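Local coordinates for protein cobalt-precorrin-5B C(1)-methyltransferase (Archaeoglobus fulgidus, PDB 1SR8) that probably catalyses the S-adenosylmethionine-dependent methylation of C-1 in cobalt-precorrin-5B, giving cobalt-precorrin-6A in anaerobic cobalamin biosynthesis, at residues Y208-T214 / E229-F235. Numbering follows the deposited sequence.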
loop_
_atom_site.group_PDB
_atom_site.type_symbol
_atom_site.label_atom_id
_atom_site.label_comp_id
_atom_site.label_asym_id
_atom_site.label_seq_id
_atom_site.Cartn_x
_atom_site.Cartn_y
_atom_site.Cartn_z
ATOM N N TYR A 208 16.472 -11.496 -13.560
ATOM C CA TYR A 208 17.452 -11.682 -12.492
ATOM C C TYR A 208 17.669 -13.151 -12.216
ATOM O O TYR A 208 16.719 -13.932 -12.205
ATOM C CB TYR A 208 16.958 -10.993 -11.214
ATOM C CG TYR A 208 16.686 -9.520 -11.397
ATOM C CD1 TYR A 208 17.707 -8.586 -11.248
ATOM C CD2 TYR A 208 15.411 -9.058 -11.744
ATOM C CE1 TYR A 208 17.477 -7.222 -11.435
ATOM C CE2 TYR A 208 15.163 -7.686 -11.938
ATOM C CZ TYR A 208 16.208 -6.775 -11.778
ATOM O OH TYR A 208 16.003 -5.422 -11.948
ATOM N N HIS A 209 18.919 -13.532 -11.985
ATOM C CA HIS A 209 19.215 -14.926 -11.712
ATOM C C HIS A 209 18.818 -15.281 -10.282
ATOM O O HIS A 209 18.186 -16.311 -10.040
ATOM C CB HIS A 209 20.704 -15.224 -11.931
ATOM C CG HIS A 209 21.070 -16.645 -11.653
ATOM N ND1 HIS A 209 20.524 -17.700 -12.352
ATOM C CD2 HIS A 209 21.869 -17.191 -10.706
ATOM C CE1 HIS A 209 20.968 -18.837 -11.844
ATOM N NE2 HIS A 209 21.785 -18.556 -10.844
ATOM N N ARG A 210 19.186 -14.418 -9.340
ATOM C CA ARG A 210 18.870 -14.635 -7.934
ATOM C C ARG A 210 17.727 -13.716 -7.526
ATOM O O ARG A 210 17.760 -12.519 -7.794
ATOM C CB ARG A 210 20.106 -14.353 -7.076
ATOM C CG ARG A 210 21.351 -15.088 -7.556
ATOM C CD ARG A 210 22.541 -14.912 -6.612
ATOM N NE ARG A 210 23.761 -15.528 -7.144
ATOM C CZ ARG A 210 24.541 -14.976 -8.074
ATOM N NH1 ARG A 210 24.241 -13.785 -8.578
ATOM N NH2 ARG A 210 25.621 -15.618 -8.514
ATOM N N ILE A 211 16.708 -14.279 -6.889
ATOM C CA ILE A 211 15.567 -13.470 -6.461
ATOM C C ILE A 211 15.018 -13.860 -5.090
ATOM O O ILE A 211 14.946 -15.044 -4.750
ATOM C CB ILE A 211 14.382 -13.550 -7.477
ATOM C CG1 ILE A 211 13.870 -14.999 -7.579
ATOM C CG2 ILE A 211 14.817 -13.001 -8.826
ATOM C CD1 ILE A 211 12.449 -15.148 -8.137
ATOM N N ALA A 212 14.632 -12.858 -4.309
ATOM C CA ALA A 212 14.042 -13.111 -3.003
ATOM C C ALA A 212 12.513 -13.014 -3.150
ATOM O O ALA A 212 11.983 -11.972 -3.539
ATOM C CB ALA A 212 14.546 -12.092 -1.988
ATOM N N ILE A 213 11.817 -14.110 -2.869
ATOM C CA ILE A 213 10.353 -14.149 -2.948
ATOM C C ILE A 213 9.818 -13.793 -1.553
ATOM O O ILE A 213 9.868 -14.616 -0.635
ATOM C CB ILE A 213 9.854 -15.565 -3.338
ATOM C CG1 ILE A 213 10.580 -16.045 -4.599
ATOM C CG2 ILE A 213 8.344 -15.545 -3.577
ATOM C CD1 ILE A 213 10.369 -17.517 -4.914
ATOM N N THR A 214 9.316 -12.570 -1.395
ATOM C CA THR A 214 8.821 -12.119 -0.099
ATOM C C THR A 214 7.301 -11.988 -0.019
ATOM O O THR A 214 6.628 -11.855 -1.038
ATOM C CB THR A 214 9.490 -10.785 0.294
ATOM O OG1 THR A 214 8.953 -9.705 -0.485
ATOM C CG2 THR A 214 10.988 -10.883 0.039
ATOM N N GLU A 229 22.313 -9.672 -2.553
ATOM C CA GLU A 229 22.557 -10.173 -3.906
ATOM C C GLU A 229 21.373 -10.901 -4.567
ATOM O O GLU A 229 21.529 -11.533 -5.610
ATOM C CB GLU A 229 23.804 -11.070 -3.926
ATOM C CG GLU A 229 23.646 -12.455 -3.303
ATOM C CD GLU A 229 23.622 -12.453 -1.781
ATOM O OE1 GLU A 229 23.864 -13.528 -1.195
ATOM O OE2 GLU A 229 23.353 -11.398 -1.168
ATOM N N TYR A 230 20.198 -10.808 -3.952
ATOM C CA TYR A 230 18.974 -11.416 -4.483
ATOM C C TYR A 230 18.050 -10.267 -4.827
ATOM O O TYR A 230 17.884 -9.366 -4.008
ATOM C CB TYR A 230 18.289 -12.268 -3.419
ATOM C CG TYR A 230 18.896 -13.624 -3.228
ATOM C CD1 TYR A 230 18.472 -14.701 -3.997
ATOM C CD2 TYR A 230 19.895 -13.834 -2.282
ATOM C CE1 TYR A 230 19.016 -15.955 -3.832
ATOM C CE2 TYR A 230 20.452 -15.084 -2.108
ATOM C CZ TYR A 230 20.007 -16.144 -2.887
ATOM O OH TYR A 230 20.543 -17.401 -2.723
ATOM N N GLN A 231 17.456 -10.273 -6.015
ATOM C CA GLN A 231 16.540 -9.185 -6.357
ATOM C C GLN A 231 15.241 -9.415 -5.570
ATOM O O GLN A 231 14.537 -10.417 -5.771
ATOM C CB GLN A 231 16.252 -9.158 -7.855
ATOM C CG GLN A 231 15.603 -7.860 -8.331
ATOM C CD GLN A 231 16.452 -6.639 -8.029
ATOM O OE1 GLN A 231 17.678 -6.719 -8.010
ATOM N NE2 GLN A 231 15.806 -5.496 -7.810
ATOM N N PRO A 232 14.910 -8.487 -4.655
ATOM C CA PRO A 232 13.701 -8.601 -3.834
ATOM C C PRO A 232 12.391 -8.287 -4.555
ATOM O O PRO A 232 12.240 -7.232 -5.185
ATOM C CB PRO A 232 13.990 -7.653 -2.671
ATOM C CG PRO A 232 14.761 -6.556 -3.330
ATOM C CD PRO A 232 15.687 -7.283 -4.296
ATOM N N PHE A 233 11.459 -9.232 -4.445
ATOM C CA PHE A 233 10.137 -9.148 -5.056
ATOM C C PHE A 233 9.072 -9.496 -4.034
ATOM O O PHE A 233 9.312 -10.284 -3.121
ATOM C CB PHE A 233 10.028 -10.133 -6.225
ATOM C CG PHE A 233 10.797 -9.710 -7.440
ATOM C CD1 PHE A 233 10.291 -8.727 -8.289
ATOM C CD2 PHE A 233 12.055 -10.247 -7.710
ATOM C CE1 PHE A 233 11.024 -8.283 -9.380
ATOM C CE2 PHE A 233 12.798 -9.804 -8.804
ATOM C CZ PHE A 233 12.284 -8.825 -9.636
ATOM N N VAL A 234 7.895 -8.900 -4.184
ATOM C CA VAL A 234 6.796 -9.194 -3.287
ATOM C C VAL A 234 5.796 -10.016 -4.072
ATOM O O VAL A 234 5.248 -9.554 -5.069
ATOM C CB VAL A 234 6.096 -7.924 -2.789
ATOM C CG1 VAL A 234 4.883 -8.312 -1.960
ATOM C CG2 VAL A 234 7.051 -7.092 -1.964
ATOM N N PHE A 235 5.570 -11.245 -3.632
ATOM C CA PHE A 235 4.623 -12.118 -4.304
ATOM C C PHE A 235 3.471 -12.490 -3.379
ATOM O O PHE A 235 2.596 -13.275 -3.752
ATOM C CB PHE A 235 5.337 -13.379 -4.805
ATOM C CG PHE A 235 5.983 -13.206 -6.148
ATOM C CD1 PHE A 235 5.286 -13.506 -7.309
ATOM C CD2 PHE A 235 7.270 -12.682 -6.254
ATOM C CE1 PHE A 235 5.861 -13.283 -8.565
ATOM C CE2 PHE A 235 7.849 -12.456 -7.499
ATOM C CZ PHE A 235 7.141 -12.758 -8.657
HETATM O O HOH W 1 23.288 -11.822 -7.549
#
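Five backbone hydrogen bonds zip strands 210-214 and 231-234 together in parallel register: Q231 N to R210 O, F233 N to A212 O and F235 N to T214 O (each 2.9 Å) alternate with A212 N to Q231 O (2.8 Å) and T214 N to F233 O (2.9 Å). The T214 hydroxyl also donates, OG1 lying 2.7 Å from F233 O, so that carbonyl accepts twice. P232, lacking an amide hydrogen, pairs with A212 at no cost to this pattern, since the bonds use its neighbours. On the face bearing I211 and I213, Q231 CG sits squarely over the Y208 ring, 3.4 Å from its centroid, in a CH-pi contact, while F233 CE2 meets I211 CG2 at 3.8 Å. Helix 217-226 links the strands in a beta-alpha-beta crossover and packs over the other face, against A212, T214 and P232. Strand 231-234 ends the four-stranded parallel sheet, whereas strand 210-214 is internal, bonding through I211 and I213 to strand 248-253; helix 239-242 lies against I213 and F235.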